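PDB 2I3D: hypothetical protein Atu1826 from Agrobacterium tumefaciens, which is of unknown function but has an alpha/beta-hydrolase fold and is probably a hydrolase, related in sequence to the S15 family of X-Pro dipeptidyl-peptidases. Local coordinates for residues P48-L53 with Y73-R78; S170-N175 with E226-R231; W113-H118 with R143-G148; G102-A107 with G136-M141. All coordinates share one frame; numbering follows the deposited sequence. Where two conformers were deposited one is given.

Contact 1: residues P48-L53 with Y73-R78; sequences PIAIIL and YLFQKR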
loop_
_atom_site.group_PDB
_atom_site.type_symbol
_atom_site.label_atom_id
_atom_site.label_comp_id
_atom_site.label_asym_id
_atom_site.label_seq_id
_atom_site.Cartn_x
_atom_site.Cartn_y
_atom_site.Cartn_z
ATOM N N PRO B 48 8.733 0.809 25.925
ATOM C CA PRO B 48 9.578 1.334 24.865
ATOM C C PRO B 48 8.710 1.972 23.792
ATOM O O PRO B 48 7.540 1.613 23.659
ATOM C CB PRO B 48 10.255 0.080 24.310
ATOM C CG PRO B 48 9.270 -1.035 24.563
ATOM C CD PRO B 48 8.715 -0.664 25.945
ATOM N N ILE B 49 9.297 2.927 23.070
ATOM C CA ILE B 49 8.638 3.613 21.957
ATOM C C ILE B 49 9.051 3.003 20.604
ATOM O O ILE B 49 10.214 2.708 20.368
ATOM C CB ILE B 49 8.947 5.120 21.964
ATOM C CG1 ILE B 49 8.299 5.762 23.212
ATOM C CG2 ILE B 49 8.414 5.814 20.702
ATOM C CD1 ILE B 49 8.913 7.090 23.647
ATOM N N ALA B 50 8.083 2.873 19.710
ATOM C CA ALA B 50 8.395 2.454 18.347
ATOM C C ALA B 50 7.907 3.543 17.388
ATOM O O ALA B 50 6.762 3.987 17.508
ATOM C CB ALA B 50 7.737 1.117 18.022
ATOM N N ILE B 51 8.768 3.984 16.474
ATOM C CA ILE B 51 8.411 4.964 15.431
ATOM C C ILE B 51 8.481 4.245 14.080
ATOM O O ILE B 51 9.506 3.589 13.781
ATOM C CB ILE B 51 9.427 6.143 15.399
ATOM C CG1 ILE B 51 9.548 6.784 16.806
ATOM C CG2 ILE B 51 9.047 7.183 14.370
ATOM C CD1 ILE B 51 8.287 7.521 17.357
ATOM N N ILE B 52 7.440 4.394 13.269
ATOM C CA ILE B 52 7.341 3.673 11.985
ATOM C C ILE B 52 7.343 4.688 10.837
ATOM O O ILE B 52 6.498 5.632 10.859
ATOM C CB ILE B 52 6.030 2.817 11.901
ATOM C CG1 ILE B 52 5.701 2.165 13.253
ATOM C CG2 ILE B 52 6.138 1.806 10.730
ATOM C CD1 ILE B 52 6.719 1.141 13.748
ATOM N N LEU B 53 8.245 4.497 9.852
ATOM C CA LEU B 53 8.507 5.485 8.800
ATOM C C LEU B 53 8.175 4.935 7.419
ATOM O O LEU B 53 8.534 3.807 7.100
ATOM C CB LEU B 53 9.983 5.956 8.866
ATOM C CG LEU B 53 10.347 6.556 10.235
ATOM C CD1 LEU B 53 11.861 6.819 10.372
ATOM C CD2 LEU B 53 9.493 7.814 10.504
ATOM N N TYR B 73 1.261 -2.263 13.821
ATOM C CA TYR B 73 0.475 -3.220 14.590
ATOM C C TYR B 73 1.353 -4.248 15.339
ATOM O O TYR B 73 1.051 -4.596 16.481
ATOM C CB TYR B 73 -0.489 -3.930 13.649
ATOM C CG TYR B 73 -1.516 -4.785 14.336
ATOM C CD1 TYR B 73 -2.534 -4.216 15.109
ATOM C CD2 TYR B 73 -1.475 -6.160 14.199
ATOM C CE1 TYR B 73 -3.492 -5.027 15.743
ATOM C CE2 TYR B 73 -2.415 -6.975 14.829
ATOM C CZ TYR B 73 -3.401 -6.399 15.595
ATOM O OH TYR B 73 -4.311 -7.262 16.171
ATOM N N LEU B 74 2.456 -4.700 14.721
ATOM C CA LEU B 74 3.418 -5.581 15.391
ATOM C C LEU B 74 3.937 -4.991 16.704
ATOM O O LEU B 74 3.916 -5.655 17.775
ATOM C CB LEU B 74 4.597 -5.854 14.452
ATOM C CG LEU B 74 5.728 -6.665 15.097
ATOM C CD1 LEU B 74 5.182 -7.975 15.737
ATOM C CD2 LEU B 74 6.766 -6.984 13.971
ATOM N N PHE B 75 4.444 -3.771 16.636
ATOM C CA PHE B 75 4.971 -3.155 17.852
ATOM C C PHE B 75 3.874 -2.909 18.886
ATOM O O PHE B 75 4.092 -3.127 20.082
ATOM C CB PHE B 75 5.746 -1.889 17.515
ATOM C CG PHE B 75 7.094 -2.169 16.904
ATOM C CD1 PHE B 75 8.219 -2.425 17.725
ATOM C CD2 PHE B 75 7.250 -2.243 15.497
ATOM C CE1 PHE B 75 9.496 -2.701 17.144
ATOM C CE2 PHE B 75 8.529 -2.520 14.893
ATOM C CZ PHE B 75 9.649 -2.772 15.715
ATOM N N GLN B 76 2.717 -2.482 18.407
ATOM C CA GLN B 76 1.531 -2.256 19.246
ATOM C C GLN B 76 1.247 -3.502 20.069
ATOM O O GLN B 76 1.127 -3.481 21.302
ATOM C CB GLN B 76 0.293 -1.970 18.355
ATOM C CG GLN B 76 -0.993 -1.732 19.180
ATOM C CD GLN B 76 -2.197 -1.276 18.366
ATOM O OE1 GLN B 76 -2.117 -0.982 17.175
ATOM N NE2 GLN B 76 -3.341 -1.207 19.039
ATOM N N LYS B 77 1.115 -4.615 19.355
ATOM C CA LYS B 77 0.773 -5.883 19.992
ATOM C C LYS B 77 1.833 -6.353 20.982
ATOM O O LYS B 77 1.496 -7.133 21.869
ATOM C CB LYS B 77 0.581 -6.996 18.970
ATOM C CG LYS B 77 -0.610 -6.898 18.051
ATOM C CD LYS B 77 -0.615 -8.178 17.141
ATOM C CE LYS B 77 0.663 -8.238 16.257
ATOM N NZ LYS B 77 1.221 -9.599 15.928
ATOM N N ARG B 78 3.093 -5.928 20.815
ATOM C CA ARG B 78 4.170 -6.327 21.737
ATOM C C ARG B 78 4.401 -5.322 22.901
ATOM O O ARG B 78 5.443 -5.364 23.585
ATOM C CB ARG B 78 5.468 -6.620 20.975
ATOM C CG ARG B 78 5.381 -7.832 20.057
ATOM C CD ARG B 78 4.849 -9.070 20.752
ATOM N NE ARG B 78 4.959 -10.231 19.870
ATOM C CZ ARG B 78 4.001 -10.705 19.068
ATOM N NH1 ARG B 78 2.799 -10.141 19.044
ATOM N NH2 ARG B 78 4.254 -11.765 18.286
#

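Contact 2: residues S170-N175 with E226-R231; sequences SGLIIN and EDYLDR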
loop_
_atom_site.group_PDB
_atom_site.type_symbol
_atom_site.label_atom_id
_atom_site.label_comp_id
_atom_site.label_asym_id
_atom_site.label_seq_id
_atom_site.Cartn_x
_atom_site.Cartn_y
_atom_site.Cartn_z
ATOM N N SER B 170 22.077 -3.334 16.954
ATOM C CA SER B 170 21.680 -4.518 16.220
ATOM C C SER B 170 20.287 -4.273 15.608
ATOM O O SER B 170 19.457 -3.574 16.177
ATOM C CB SER B 170 21.598 -5.687 17.203
ATOM O OG SER B 170 22.922 -5.983 17.693
ATOM N N GLY B 171 20.027 -4.913 14.475
ATOM C CA GLY B 171 18.693 -4.798 13.882
ATOM C C GLY B 171 18.530 -5.750 12.709
ATOM O O GLY B 171 19.426 -6.555 12.384
ATOM N N LEU B 172 17.382 -5.616 12.060
ATOM C CA LEU B 172 16.952 -6.491 10.961
ATOM C C LEU B 172 16.949 -5.705 9.650
ATOM O O LEU B 172 16.384 -4.597 9.591
ATOM C CB LEU B 172 15.519 -6.948 11.271
ATOM C CG LEU B 172 14.821 -7.723 10.134
ATOM C CD1 LEU B 172 15.458 -9.077 9.895
ATOM C CD2 LEU B 172 13.354 -7.875 10.457
ATOM N N ILE B 173 17.540 -6.296 8.605
ATOM C CA ILE B 173 17.426 -5.762 7.250
ATOM C C ILE B 173 16.750 -6.872 6.483
ATOM O O ILE B 173 17.197 -8.034 6.522
ATOM C CB ILE B 173 18.795 -5.384 6.653
ATOM C CG1 ILE B 173 19.377 -4.208 7.435
ATOM C CG2 ILE B 173 18.669 -5.048 5.179
ATOM C CD1 ILE B 173 20.781 -3.768 7.017
ATOM N N ILE B 174 15.658 -6.528 5.780
ATOM C CA ILE B 174 14.937 -7.568 5.047
ATOM C C ILE B 174 14.588 -7.041 3.660
ATOM O O ILE B 174 14.133 -5.904 3.514
ATOM C CB ILE B 174 13.710 -8.115 5.878
ATOM C CG1 ILE B 174 12.923 -9.171 5.132
ATOM C CG2 ILE B 174 12.831 -6.917 6.351
ATOM C CD1 ILE B 174 12.195 -10.049 6.218
ATOM N N ASN B 175 14.875 -7.843 2.639
ATOM C CA ASN B 175 14.700 -7.398 1.232
ATOM C C ASN B 175 14.344 -8.607 0.408
ATOM O O ASN B 175 14.561 -9.742 0.838
ATOM C CB ASN B 175 15.948 -6.700 0.647
ATOM C CG ASN B 175 17.179 -7.652 0.527
ATOM O OD1 ASN B 175 17.763 -7.844 -0.562
ATOM N ND2 ASN B 175 17.584 -8.222 1.651
ATOM N N GLU B 226 7.974 -10.282 12.880
ATOM C CA GLU B 226 7.452 -10.755 14.164
ATOM C C GLU B 226 8.458 -11.666 14.907
ATOM O O GLU B 226 8.776 -11.425 16.068
ATOM C CB GLU B 226 6.111 -11.455 13.957
ATOM C CG GLU B 226 5.480 -11.951 15.196
ATOM C CD GLU B 226 4.165 -12.701 14.892
ATOM O OE1 GLU B 226 4.030 -13.324 13.786
ATOM O OE2 GLU B 226 3.272 -12.660 15.772
ATOM N N ASP B 227 8.993 -12.651 14.189
ATOM C CA ASP B 227 9.965 -13.595 14.759
ATOM C C ASP B 227 11.186 -12.845 15.238
ATOM O O ASP B 227 11.699 -13.123 16.318
ATOM C CB ASP B 227 10.391 -14.654 13.740
ATOM C CG ASP B 227 9.262 -15.588 13.333
ATOM O OD1 ASP B 227 8.189 -15.590 13.977
ATOM O OD2 ASP B 227 9.454 -16.331 12.358
ATOM N N TYR B 228 11.628 -11.860 14.462
ATOM C CA TYR B 228 12.838 -11.124 14.846
ATOM C C TYR B 228 12.573 -10.349 16.170
ATOM O O TYR B 228 13.377 -10.343 17.103
ATOM C CB TYR B 228 13.255 -10.143 13.741
ATOM C CG TYR B 228 14.508 -9.404 14.131
ATOM C CD1 TYR B 228 15.748 -10.088 14.175
ATOM C CD2 TYR B 228 14.445 -8.059 14.528
ATOM C CE1 TYR B 228 16.911 -9.429 14.549
ATOM C CE2 TYR B 228 15.576 -7.372 14.939
ATOM C CZ TYR B 228 16.810 -8.060 14.967
ATOM O OH TYR B 228 17.920 -7.374 15.389
ATOM N N LEU B 229 11.452 -9.657 16.236
ATOM C CA LEU B 229 11.181 -8.835 17.425
ATOM C C LEU B 229 11.003 -9.745 18.645
ATOM O O LEU B 229 11.507 -9.446 19.734
ATOM C CB LEU B 229 9.940 -7.975 17.171
ATOM C CG LEU B 229 9.535 -7.079 18.343
ATOM C CD1 LEU B 229 10.664 -6.113 18.631
ATOM C CD2 LEU B 229 8.235 -6.330 17.957
ATOM N N ASP B 230 10.319 -10.868 18.452
ATOM C CA ASP B 230 10.122 -11.827 19.538
ATOM C C ASP B 230 11.432 -12.377 20.059
ATOM O O ASP B 230 11.650 -12.440 21.294
ATOM C CB ASP B 230 9.162 -12.939 19.097
ATOM C CG ASP B 230 7.710 -12.469 19.132
ATOM O OD1 ASP B 230 7.420 -11.403 19.767
ATOM O OD2 ASP B 230 6.858 -13.137 18.526
ATOM N N ARG B 231 12.323 -12.734 19.133
ATOM C CA ARG B 231 13.644 -13.187 19.570
ATOM C C ARG B 231 14.418 -12.088 20.298
ATOM O O ARG B 231 15.008 -12.327 21.371
ATOM C CB ARG B 231 14.426 -13.798 18.409
ATOM C CG ARG B 231 13.834 -15.158 18.026
ATOM C CD ARG B 231 14.519 -15.780 16.802
ATOM N NE ARG B 231 15.862 -16.307 17.088
ATOM C CZ ARG B 231 16.672 -16.767 16.145
ATOM N NH1 ARG B 231 16.249 -16.816 14.847
ATOM N NH2 ARG B 231 17.874 -17.251 16.502
#

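Contact 3: residues W113-H118 with R143-G148; sequences WVQSLH and RPEIEG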
loop_
_atom_site.group_PDB
_atom_site.type_symbol
_atom_site.label_atom_id
_atom_site.label_comp_id
_atom_site.label_asym_id
_atom_site.label_seq_id
_atom_site.Cartn_x
_atom_site.Cartn_y
_atom_site.Cartn_z
ATOM N N TRP B 113 8.072 14.341 20.308
ATOM C CA TRP B 113 6.676 14.450 20.721
ATOM C C TRP B 113 6.225 13.254 21.561
ATOM O O TRP B 113 5.675 13.442 22.678
ATOM C CB TRP B 113 5.793 14.640 19.513
ATOM C CG TRP B 113 4.352 14.746 19.811
ATOM C CD1 TRP B 113 3.674 15.874 20.215
ATOM C CD2 TRP B 113 3.385 13.699 19.734
ATOM N NE1 TRP B 113 2.339 15.584 20.367
ATOM C CE2 TRP B 113 2.134 14.257 20.093
ATOM C CE3 TRP B 113 3.448 12.346 19.384
ATOM C CZ2 TRP B 113 0.958 13.505 20.112
ATOM C CZ3 TRP B 113 2.269 11.588 19.413
ATOM C CH2 TRP B 113 1.044 12.176 19.775
ATOM N N VAL B 114 6.478 12.026 21.082
ATOM C CA VAL B 114 6.086 10.825 21.837
ATOM C C VAL B 114 6.838 10.791 23.163
ATOM O O VAL B 114 6.255 10.512 24.216
ATOM C CB VAL B 114 6.293 9.478 21.052
ATOM C CG1 VAL B 114 5.689 8.285 21.844
ATOM C CG2 VAL B 114 5.678 9.543 19.720
ATOM N N GLN B 115 8.124 11.126 23.127
ATOM C CA GLN B 115 8.901 11.154 24.353
ATOM C C GLN B 115 8.444 12.222 25.362
ATOM O O GLN B 115 8.564 12.023 26.569
ATOM C CB GLN B 115 10.380 11.312 24.025
ATOM C CG GLN B 115 11.013 10.032 23.494
ATOM C CD GLN B 115 12.460 10.233 23.070
ATOM O OE1 GLN B 115 12.954 11.368 22.978
ATOM N NE2 GLN B 115 13.154 9.127 22.826
ATOM N N SER B 116 7.929 13.345 24.870
ATOM C CA SER B 116 7.353 14.380 25.764
ATOM C C SER B 116 6.132 13.816 26.518
ATOM O O SER B 116 5.897 14.174 27.680
ATOM C CB SER B 116 7.040 15.697 25.012
ATOM O OG SER B 116 5.854 15.636 24.196
ATOM N N LEU B 117 5.373 12.925 25.867
ATOM C CA LEU B 117 4.198 12.290 26.488
ATOM C C LEU B 117 4.566 11.080 27.341
ATOM O O LEU B 117 3.786 10.668 28.219
ATOM C CB LEU B 117 3.164 11.875 25.434
ATOM C CG LEU B 117 2.615 12.931 24.468
ATOM C CD1 LEU B 117 1.465 12.312 23.647
ATOM C CD2 LEU B 117 2.135 14.181 25.176
ATOM N N HIS B 118 5.740 10.505 27.067
ATOM C CA HIS B 118 6.236 9.321 27.773
ATOM C C HIS B 118 7.651 9.547 28.256
ATOM O O HIS B 118 8.588 8.896 27.777
ATOM C CB HIS B 118 6.141 8.064 26.871
ATOM C CG HIS B 118 4.728 7.716 26.507
ATOM N ND1 HIS B 118 4.063 8.295 25.443
ATOM C CD2 HIS B 118 3.822 6.929 27.129
ATOM C CE1 HIS B 118 2.816 7.852 25.406
ATOM N NE2 HIS B 118 2.646 7.021 26.421
ATOM N N ARG B 143 20.313 9.197 17.683
ATOM C CA ARG B 143 19.561 9.079 18.899
ATOM C C ARG B 143 19.998 7.853 19.691
ATOM O O ARG B 143 19.570 6.724 19.370
ATOM C CB ARG B 143 18.053 9.023 18.601
ATOM C CG ARG B 143 17.510 10.277 17.905
ATOM C CD ARG B 143 17.497 11.475 18.858
ATOM N NE ARG B 143 16.299 11.461 19.678
ATOM C CZ ARG B 143 15.288 12.313 19.572
ATOM N NH1 ARG B 143 14.247 12.173 20.378
ATOM N NH2 ARG B 143 15.311 13.299 18.685
ATOM N N PRO B 144 20.833 8.062 20.747
ATOM C CA PRO B 144 21.409 6.916 21.461
ATOM C C PRO B 144 20.359 6.002 22.111
ATOM O O PRO B 144 20.657 4.851 22.391
ATOM C CB PRO B 144 22.325 7.570 22.535
ATOM C CG PRO B 144 21.876 8.963 22.631
ATOM C CD PRO B 144 21.285 9.357 21.310
ATOM N N GLU B 145 19.155 6.504 22.356
ATOM C CA GLU B 145 18.133 5.701 23.012
ATOM C C GLU B 145 17.549 4.615 22.071
ATOM O O GLU B 145 16.789 3.725 22.524
ATOM C CB GLU B 145 17.018 6.581 23.643
ATOM C CG GLU B 145 16.134 7.320 22.620
ATOM C CD GLU B 145 16.677 8.692 22.156
ATOM O OE1 GLU B 145 17.896 8.930 22.132
ATOM O OE2 GLU B 145 15.853 9.552 21.794
ATOM N N ILE B 146 17.902 4.700 20.787
ATOM C CA ILE B 146 17.341 3.763 19.795
ATOM C C ILE B 146 18.152 2.480 19.806
ATOM O O ILE B 146 19.273 2.460 19.322
ATOM C CB ILE B 146 17.258 4.366 18.413
ATOM C CG1 ILE B 146 16.240 5.539 18.425
ATOM C CG2 ILE B 146 16.752 3.293 17.438
ATOM C CD1 ILE B 146 16.030 6.252 17.095
ATOM N N GLU B 147 17.588 1.420 20.373
ATOM C CA GLU B 147 18.384 0.202 20.610
ATOM C C GLU B 147 18.124 -0.933 19.620
ATOM O O GLU B 147 18.782 -1.984 19.670
ATOM C CB GLU B 147 18.239 -0.280 22.055
ATOM C CG GLU B 147 16.880 -0.789 22.438
ATOM C CD GLU B 147 16.846 -1.266 23.888
ATOM O OE1 GLU B 147 16.520 -2.441 24.112
ATOM O OE2 GLU B 147 17.177 -0.457 24.796
ATOM N N GLY B 148 17.203 -0.700 18.686
ATOM C CA GLY B 148 16.926 -1.712 17.651
ATOM C C GLY B 148 16.301 -1.022 16.472
ATOM O O GLY B 148 15.654 0.036 16.609
#

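Contact 4: residues G102-A107 with G136-M141; sequences GELSDA and GMQLLM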
loop_
_atom_site.group_PDB
_atom_site.type_symbol
_atom_site.label_atom_id
_atom_site.label_comp_id
_atom_site.label_asym_id
_atom_site.label_seq_id
_atom_site.Cartn_x
_atom_site.Cartn_y
_atom_site.Cartn_z
ATOM N N GLY B 102 14.607 17.240 5.485
ATOM C CA GLY B 102 13.351 17.624 6.149
ATOM C C GLY B 102 12.642 16.435 6.788
ATOM O O GLY B 102 12.065 16.529 7.867
ATOM N N GLU B 103 12.675 15.295 6.111
ATOM C CA GLU B 103 11.953 14.138 6.613
ATOM C C GLU B 103 12.643 13.572 7.837
ATOM O O GLU B 103 11.969 13.120 8.782
ATOM C CB GLU B 103 11.779 13.103 5.491
ATOM C CG GLU B 103 10.706 13.594 4.443
ATOM C CD GLU B 103 11.301 14.508 3.389
ATOM O OE1 GLU B 103 12.471 14.286 3.013
ATOM O OE2 GLU B 103 10.596 15.415 2.910
ATOM N N LEU B 104 13.988 13.680 7.870
ATOM C CA LEU B 104 14.704 13.317 9.079
ATOM C C LEU B 104 14.306 14.256 10.236
ATOM O O LEU B 104 14.064 13.788 11.340
ATOM C CB LEU B 104 16.228 13.363 8.869
ATOM C CG LEU B 104 17.055 13.063 10.128
ATOM C CD1 LEU B 104 16.770 11.700 10.746
ATOM C CD2 LEU B 104 18.557 13.160 9.780
ATOM N N SER B 105 14.174 15.557 9.964
ATOM C CA SER B 105 13.723 16.505 10.994
ATOM C C SER B 105 12.329 16.176 11.477
ATOM O O SER B 105 12.076 16.215 12.691
ATOM C CB SER B 105 13.802 17.943 10.484
ATOM O OG SER B 105 15.191 18.213 10.322
ATOM N N ASP B 106 11.439 15.797 10.534
ATOM C CA ASP B 106 10.098 15.350 10.899
ATOM C C ASP B 106 10.128 14.163 11.863
ATOM O O ASP B 106 9.425 14.150 12.868
ATOM C CB ASP B 106 9.302 14.919 9.654
ATOM C CG ASP B 106 8.997 16.086 8.717
ATOM O OD1 ASP B 106 9.115 17.260 9.184
ATOM O OD2 ASP B 106 8.662 15.825 7.514
ATOM N N ALA B 107 10.946 13.151 11.536
ATOM C CA ALA B 107 11.053 11.953 12.389
ATOM C C ALA B 107 11.602 12.281 13.796
ATOM O O ALA B 107 11.142 11.749 14.797
ATOM C CB ALA B 107 11.956 10.884 11.674
ATOM N N GLY B 136 15.038 6.199 8.842
ATOM C CA GLY B 136 15.112 5.517 10.114
ATOM C C GLY B 136 16.537 5.277 10.593
ATOM O O GLY B 136 16.856 5.460 11.785
HETATM N N MSE B 137 17.395 4.867 9.673
HETATM C CA MSE B 137 18.778 4.583 10.074
HETATM C C MSE B 137 19.532 5.885 10.393
HETATM O O MSE B 137 20.448 5.878 11.232
HETATM C CB MSE B 137 19.497 3.657 9.084
HETATM C CG MSE B 137 18.804 2.279 8.993
HETATM SE SE MSE B 137 19.819 0.895 8.115
HETATM C CE MSE B 137 20.932 0.370 9.649
ATOM N N GLN B 138 19.146 6.991 9.742
ATOM C CA GLN B 138 19.737 8.277 10.079
ATOM C C GLN B 138 19.274 8.673 11.499
ATOM O O GLN B 138 20.056 9.208 12.309
ATOM C CB GLN B 138 19.317 9.335 9.069
ATOM C CG GLN B 138 19.970 9.145 7.700
ATOM C CD GLN B 138 19.514 10.227 6.723
ATOM O OE1 GLN B 138 19.894 11.409 6.859
ATOM N NE2 GLN B 138 18.645 9.835 5.772
ATOM N N LEU B 139 18.012 8.408 11.820
ATOM C CA LEU B 139 17.526 8.776 13.160
ATOM C C LEU B 139 18.257 7.923 14.222
ATOM O O LEU B 139 18.687 8.428 15.270
ATOM C CB LEU B 139 16.018 8.585 13.246
ATOM C CG LEU B 139 15.366 9.010 14.568
ATOM C CD1 LEU B 139 15.444 10.543 14.730
ATOM C CD2 LEU B 139 13.919 8.514 14.596
ATOM N N LEU B 140 18.413 6.631 13.924
ATOM C CA LEU B 140 19.163 5.698 14.763
ATOM C C LEU B 140 20.552 6.242 15.079
ATOM O O LEU B 140 20.984 6.267 16.235
ATOM C CB LEU B 140 19.303 4.378 13.983
ATOM C CG LEU B 140 20.255 3.299 14.538
ATOM C CD1 LEU B 140 19.628 2.701 15.762
ATOM C CD2 LEU B 140 20.531 2.223 13.521
HETATM N N MSE B 141 21.242 6.693 14.047
HETATM C CA MSE B 141 22.598 7.227 14.211
HETATM C C MSE B 141 22.636 8.421 15.184
HETATM O O MSE B 141 23.589 8.549 15.959
HETATM C CB MSE B 141 23.162 7.590 12.821
HETATM C CG MSE B 141 24.668 7.707 12.738
HETATM SE SE MSE B 141 25.581 6.006 13.151
HETATM C CE MSE B 141 27.267 6.932 13.530
#

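Contact 1: residues P48-L53 with Y73-R78
F75 reaches from the helix to the strand and meets A50 and I52 there. Its CB already lies 3.6 Å from CB of A50. At CG the approach is closest, 3.5 Å to the same A50 methyl, and CD1 stays almost as near. On the other branch of the ring, CD2 of F75 lies 3.8 Å from CD1 of I52. The ring therefore straddles two residues separated by I51, whose side chain points away, as alternation in a beta strand requires. Both methyls come to the ring obliquely. In I52 the CG1 branch stands beside the backbone N (chi1 -38°, well short of -60°), and this carries CD1 up toward the phenyl group. Farther out, at CE1, CE2 and CZ, the ring has passed beyond A50 and I52. Outside the two segments, F80 meets the ring edge-to-face, and T82 and L229 of helix 218-233 add further cover. Small A50 lets the helix come close, the CA atoms of A50 and F75 being 6.6 Å apart. Such packing of a helix on the strand before it belongs to a beta-alpha-beta crossover, here strand 49-53, helix 66-77 and strand 81-85 of the alpha/beta-hydrolase sheet.

Contact 2: residues S170-N175 with E226-R231
Y228 lies with one ring face against L172, joining the C-terminal helix 218-233 to strand 171-176 of the central alpha/beta-hydrolase sheet. The tight part of the contact is made by the aromatic ring. CB of L172 sits 3.7 Å from the ring centroid and 17° off the normal, a CH-pi contact displaced toward the CD2-CE2 rim. The two side chains run past each other in opposite directions, so that CD2 of L172 reaches back to CB of Y228 at 4.0 Å. Both have CG anti to the backbone N; for Y228 (chi1 -179°) this sends the ring away from its helix and across the strand toward G171, where the phenol oxygen lies close against the backbone.

The looser side is the outward one. On the next turn of the helix R231 is exposed, and it is held by a salt bridge to E236 instead of the sheet, while D227 likewise faces outward. The phenol, by contrast, belongs to the strand end of the packed region: G171 N and G171 O are both near it but badly angled for bonding, and its hydrogen-bond partner is R232 NH1. At the very end of the side chain, Y228 OH lies 3.1 Å from G171 CA.

Contact 3: residues W113-H118 with R143-G148
Q115 offers both ends of its amide to the pair R143 and E145, and hydrogen bonds carry the whole contact. The stronger one runs from Q115 NE2 to E145 OE2, 2.9 Å long and nearly straight at 169°. The acceptor lies in the amide plane, whereas the donor meets OE2 on its anti side. At the other end of the amide, R143 NH1 gives a weak bond to Q115 OE1, 3.0 Å long but bent to 126°. The guanidinium is met at its edge, with the amide turned well out of its plane.

The ionic part is internal to residues 143-148. R143 NE forms a salt bridge with E145 OE2 at 2.9 Å, using the syn side, so this single oxygen accepts firm bonds from both Q115 and R143. The type I turn from R143 to I146, which leads from helix 131-142 into strand 146-152 of the alpha/beta-hydrolase sheet, brings the two charged residues together.

Side-chain shape completes the geometry. The chain of Q115 is extended beyond CG and spans the gap from helix 101-117, while E145, with CG between the backbone N and carbonyl carbon (chi1 68°), bends at chi2. D112 forms a further salt bridge with R143 NH1, anchoring the guanidinium to helix 101-117.

Contact 4: residues G102-A107 with G136-M141
L104 points its two methyls at Q138 and L139 on the neighbouring helix. CG of L104 stands anti to the backbone N (chi1 177°), which carries the fork outward from helix 101-117. Both methyls touch Q138 CB, with CD1 slightly nearer at 3.9 Å. CD1 alone goes on to the next residue, settling 3.7 Å from the backbone N of L139 and 4.1 Å from its CB. CD2 alone reaches the amide end of the glutamine, lying 3.7 Å from Q138 OE1.

Here two helices of the alpha/beta-hydrolase fold pack on each other, 101-117 and 131-142; the latter follows the probable nucleophile elbow. Their short segments cross at -60° with axes 9.6 Å apart, and the CA atoms of L104 and L139 come within 6.7 Å.

In Q138 the CG lies beside the backbone N and the chain is extended beyond it. Its aliphatic part runs obliquely across L104, while NE2 makes a weak bond back to W134 O in its own helix. L139 adopts the same first torsion as L104, with CG anti to the backbone N (chi1 -177°). From a bond that leaves the helix along its flank, this carries CG toward helix 101-117, and CD2 then ends 4.2 Å from CB of A107, one turn beyond L104.

Read as a worked example of alpha/beta layering, contact 1 closes first along the chain, contacts 4 and 3 follow with their segments alternating, and contact 2 comes last. Contacts 1, 2 and 3 all reach the same mixed sheet, whereas contact 4 joins helices 101-117 and 131-142. Contact 3 also uses helix 101-117, and its centre lies about 12 Å from that of contact 4; I146 packs on L139 and L140 between them. The centres of contacts 1 and 2 are about 13 Å apart, and salt bridges from R78, just past helix 66-77, to E226 and D230 of helix 218-233 join them. Contacts 2 and 4, about 20 Å apart, lie on opposite sides of the chain's centre. The fold so connected carries a putative catalytic triad.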